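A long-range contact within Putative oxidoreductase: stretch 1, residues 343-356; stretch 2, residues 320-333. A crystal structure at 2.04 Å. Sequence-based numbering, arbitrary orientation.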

# COMPACT_ATOMS: atom_id res chain seq x y z
N GLN B 343 -15.47 6.99 2.27
CA GLN B 343 -16.02 8.23 2.82
C GLN B 343 -15.63 9.50 2.07
O GLN B 343 -14.60 9.55 1.41
CB GLN B 343 -15.58 8.37 4.28
CG GLN B 343 -15.90 7.19 5.20
CD GLN B 343 -17.39 7.10 5.54
OE1 GLN B 343 -18.05 8.12 5.75
NE2 GLN B 343 -17.91 5.88 5.62
N THR B 344 -16.47 10.53 2.18
CA THR B 344 -16.18 11.82 1.56
C THR B 344 -15.84 12.75 2.72
O THR B 344 -16.04 12.38 3.87
CB THR B 344 -17.40 12.34 0.74
OG1 THR B 344 -18.60 12.25 1.52
CG2 THR B 344 -17.56 11.53 -0.53
N LEU B 345 -15.31 13.94 2.46
CA LEU B 345 -14.94 14.85 3.55
C LEU B 345 -16.07 15.77 4.00
O LEU B 345 -16.84 16.28 3.18
CB LEU B 345 -13.73 15.71 3.15
CG LEU B 345 -12.52 14.99 2.53
CD1 LEU B 345 -11.40 15.99 2.35
CD2 LEU B 345 -12.07 13.85 3.43
N ASP B 346 -16.16 15.99 5.31
CA ASP B 346 -17.21 16.85 5.85
C ASP B 346 -16.74 18.30 5.97
O ASP B 346 -16.48 18.80 7.06
CB ASP B 346 -17.67 16.33 7.22
CG ASP B 346 -18.87 17.09 7.76
OD1 ASP B 346 -19.54 17.80 6.97
OD2 ASP B 346 -19.16 16.96 8.97
N LEU B 347 -16.64 18.96 4.82
CA LEU B 347 -16.21 20.36 4.72
C LEU B 347 -17.28 21.10 3.91
O LEU B 347 -17.83 20.56 2.96
CB LEU B 347 -14.87 20.47 3.99
CG LEU B 347 -13.64 19.76 4.56
CD1 LEU B 347 -12.49 19.77 3.53
CD2 LEU B 347 -13.21 20.45 5.84
N SER B 348 -17.57 22.34 4.30
CA SER B 348 -18.57 23.14 3.60
C SER B 348 -18.07 23.64 2.25
O SER B 348 -16.88 23.55 1.94
CB SER B 348 -18.96 24.33 4.47
OG SER B 348 -17.87 25.21 4.63
N ASP B 349 -18.98 24.18 1.45
CA ASP B 349 -18.60 24.70 0.14
C ASP B 349 -17.63 25.86 0.26
O ASP B 349 -16.69 25.97 -0.52
CB ASP B 349 -19.85 25.14 -0.62
CG ASP B 349 -20.71 23.97 -1.03
OD1 ASP B 349 -20.31 23.23 -1.96
OD2 ASP B 349 -21.78 23.77 -0.42
N ASP B 350 -17.85 26.72 1.25
CA ASP B 350 -16.97 27.86 1.44
C ASP B 350 -15.58 27.40 1.89
O ASP B 350 -14.57 28.02 1.55
CB ASP B 350 -17.57 28.84 2.45
CG ASP B 350 -18.89 29.44 1.96
OD1 ASP B 350 -19.11 29.49 0.73
OD2 ASP B 350 -19.70 29.88 2.81
N GLU B 351 -15.53 26.33 2.67
CA GLU B 351 -14.25 25.81 3.13
C GLU B 351 -13.50 25.22 1.94
O GLU B 351 -12.29 25.39 1.79
CB GLU B 351 -14.46 24.78 4.24
CG GLU B 351 -14.94 25.42 5.54
CD GLU B 351 -15.49 24.43 6.55
OE1 GLU B 351 -15.77 23.27 6.18
OE2 GLU B 351 -15.66 24.83 7.73
N ARG B 352 -14.24 24.53 1.07
CA ARG B 352 -13.67 23.93 -0.12
C ARG B 352 -13.17 24.99 -1.10
O ARG B 352 -12.13 24.81 -1.73
CB ARG B 352 -14.70 23.05 -0.83
CG ARG B 352 -15.09 21.82 -0.05
CD ARG B 352 -16.38 21.25 -0.61
NE ARG B 352 -16.79 20.03 0.08
CZ ARG B 352 -16.16 18.87 -0.02
NH1 ARG B 352 -15.08 18.77 -0.79
NH2 ARG B 352 -16.60 17.81 0.65
N ASN B 353 -13.92 26.08 -1.23
CA ASN B 353 -13.52 27.16 -2.13
C ASN B 353 -12.19 27.70 -1.66
O ASN B 353 -11.26 27.87 -2.44
CB ASN B 353 -14.54 28.31 -2.11
CG ASN B 353 -15.88 27.90 -2.67
OD1 ASN B 353 -15.99 26.95 -3.44
ND2 ASN B 353 -16.93 28.64 -2.30
N THR B 354 -12.12 27.98 -0.37
CA THR B 354 -10.90 28.51 0.22
C THR B 354 -9.77 27.52 -0.04
O THR B 354 -8.65 27.92 -0.38
CB THR B 354 -11.08 28.70 1.74
OG1 THR B 354 -12.25 29.49 1.99
CG2 THR B 354 -9.86 29.41 2.31
N LEU B 355 -10.06 26.23 0.10
CA LEU B 355 -9.05 25.20 -0.11
C LEU B 355 -8.72 24.98 -1.59
O LEU B 355 -7.56 24.76 -1.93
CB LEU B 355 -9.51 23.88 0.52
CG LEU B 355 -9.61 23.92 2.05
CD1 LEU B 355 -10.34 22.69 2.56
CD2 LEU B 355 -8.20 24.01 2.64
N ARG B 356 -9.73 25.04 -2.46
CA ARG B 356 -9.50 24.84 -3.89
C ARG B 356 -8.65 25.97 -4.48
O ARG B 356 -7.63 25.71 -5.12
CB ARG B 356 -10.82 24.74 -4.65
CG ARG B 356 -10.62 24.41 -6.14
CD ARG B 356 -11.94 24.12 -6.85
NE ARG B 356 -12.91 25.18 -6.62
CZ ARG B 356 -14.07 24.99 -6.00
NH1 ARG B 356 -14.41 23.79 -5.55
NH2 ARG B 356 -14.89 26.02 -5.81
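Stretch 2, residues 320-333: PVEALAVMAVLEAA

Stretch 2 is a helix that runs on past Ala 333, and it lies against both halves of stretch 1: the extended segment Gln 343 to Leu 347 and the helix 349-356. From Gln 343 to Glu 351 the two chains advance in opposite senses, so Gln 343 sits beside Ala 332, Leu 345 beside Ala 328 and Glu 351 beside Val 321. The short helix then crosses the long one steeply, at -111°, with the axes 10.1 Å apart at closest approach, and Leu 355 comes to lie beside Glu 322.

The rule of the extended half is large against small. Ala 328 and Ala 332, one turn apart, both point toward stretch 1 and leave a shallow surface on the helix, and the leucines supply the bumps. Leu 345 starts sideways, yet its end swings in: CD2 lies 3.9 Å from Ala 332 CB, and CD1 is 3.9 Å from Val 329 CG2. The backbones come close here, with the CA atoms of Leu 345 and Ala 328 5.6 Å apart. Leu 347 points toward the helix and lodges CD2 between Ala 328 CB at 3.8 Å and Leu 324 CG at 4.0 Å. At the far end, Gln 343 CG packs 3.4 Å from Ala 332 O.

On the helical half, Ser 348 OG caps Glu 351 N. Leu 355 is the main knob, its CD1 3.9 Å from Ala 325 CB and its CD2 4.0 Å from Val 321 CG1. Thr 354 CG2 meets that same Val 321 CG1 at 4.0 Å, so Val 321 is a bump held among Glu 351, Thr 354 and Leu 355, with Val 321 CG2 4.1 Å from Glu 351 O.

No direct hydrogen bond joins the stretches, and the contacts that bury 565 Å² between them are largely apolar packing. One water bridges them, donating to Ala 328 O at 2.8 Å and accepting from Asp 346 N at 3.0 Å.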

# COMPACT_ATOMS: atom_id res chain seq x y z
N PRO B 320 -5.75 28.14 9.34
CA PRO B 320 -6.52 27.14 10.09
C PRO B 320 -7.41 26.20 9.27
O PRO B 320 -7.60 25.04 9.65
CB PRO B 320 -7.30 27.98 11.11
CG PRO B 320 -7.39 29.35 10.47
CD PRO B 320 -6.05 29.51 9.79
N VAL B 321 -7.94 26.69 8.16
CA VAL B 321 -8.79 25.85 7.32
C VAL B 321 -8.02 24.64 6.76
O VAL B 321 -8.61 23.60 6.46
CB VAL B 321 -9.41 26.67 6.16
CG1 VAL B 321 -8.33 27.08 5.16
CG2 VAL B 321 -10.50 25.86 5.49
N GLU B 322 -6.70 24.78 6.63
CA GLU B 322 -5.89 23.69 6.12
C GLU B 322 -5.74 22.64 7.20
O GLU B 322 -5.61 21.46 6.91
CB GLU B 322 -4.52 24.18 5.66
CG GLU B 322 -4.61 25.23 4.56
CD GLU B 322 -3.28 25.51 3.89
OE1 GLU B 322 -2.22 25.24 4.49
OE2 GLU B 322 -3.31 26.01 2.75
N ALA B 323 -5.77 23.07 8.46
CA ALA B 323 -5.67 22.14 9.57
C ALA B 323 -7.03 21.44 9.68
O ALA B 323 -7.10 20.26 10.03
CB ALA B 323 -5.35 22.88 10.87
N LEU B 324 -8.09 22.17 9.37
CA LEU B 324 -9.44 21.62 9.41
C LEU B 324 -9.57 20.51 8.34
O LEU B 324 -10.23 19.49 8.56
CB LEU B 324 -10.47 22.72 9.13
CG LEU B 324 -11.96 22.35 9.19
CD1 LEU B 324 -12.38 22.14 10.63
CD2 LEU B 324 -12.81 23.46 8.56
N ALA B 325 -8.94 20.73 7.19
CA ALA B 325 -8.96 19.76 6.10
C ALA B 325 -8.29 18.45 6.54
O ALA B 325 -8.78 17.38 6.25
CB ALA B 325 -8.24 20.34 4.88
N VAL B 326 -7.15 18.57 7.23
CA VAL B 326 -6.44 17.39 7.72
C VAL B 326 -7.35 16.62 8.68
O VAL B 326 -7.46 15.40 8.61
CB VAL B 326 -5.15 17.79 8.47
CG1 VAL B 326 -4.58 16.58 9.24
CG2 VAL B 326 -4.13 18.33 7.49
N MSE B 327 -8.02 17.36 9.56
CA MSE B 327 -8.92 16.74 10.53
C MSE B 327 -10.04 16.01 9.80
O MSE B 327 -10.43 14.91 10.19
CB MSE B 327 -9.51 17.80 11.47
CG MSE B 327 -8.52 18.37 12.47
SE MSE B 327 -9.40 19.60 13.72
CE MSE B 327 -10.75 18.39 14.40
N ALA B 328 -10.53 16.60 8.72
CA ALA B 328 -11.61 15.99 7.95
C ALA B 328 -11.18 14.64 7.37
O ALA B 328 -11.91 13.66 7.45
CB ALA B 328 -12.04 16.92 6.83
N VAL B 329 -9.98 14.61 6.80
CA VAL B 329 -9.45 13.37 6.22
C VAL B 329 -9.19 12.36 7.34
O VAL B 329 -9.52 11.18 7.22
CB VAL B 329 -8.11 13.65 5.48
CG1 VAL B 329 -7.50 12.33 5.00
CG2 VAL B 329 -8.37 14.59 4.30
N LEU B 330 -8.60 12.84 8.42
CA LEU B 330 -8.29 12.00 9.56
C LEU B 330 -9.55 11.27 10.03
O LEU B 330 -9.56 10.05 10.19
CB LEU B 330 -7.72 12.87 10.69
CG LEU B 330 -6.85 12.15 11.72
CD1 LEU B 330 -5.53 11.77 11.06
CD2 LEU B 330 -6.61 13.07 12.93
N GLU B 331 -10.63 12.02 10.25
CA GLU B 331 -11.89 11.44 10.70
C GLU B 331 -12.56 10.58 9.65
O GLU B 331 -13.12 9.54 9.96
CB GLU B 331 -12.83 12.55 11.16
CG GLU B 331 -12.21 13.42 12.26
CD GLU B 331 -13.19 14.39 12.88
OE1 GLU B 331 -14.30 14.54 12.34
OE2 GLU B 331 -12.82 15.01 13.91
N ALA B 332 -12.50 11.02 8.39
CA ALA B 332 -13.10 10.24 7.31
C ALA B 332 -12.46 8.85 7.25
O ALA B 332 -13.16 7.85 7.04
CB ALA B 332 -12.91 10.97 5.98
N ALA B 333 -11.15 8.77 7.46
CA ALA B 333 -10.45 7.48 7.42
C ALA B 333 -10.96 6.58 8.53
O ALA B 333 -11.12 5.37 8.34
CB ALA B 333 -8.94 7.68 7.57
O HOH W 1 -14.60 14.32 7.22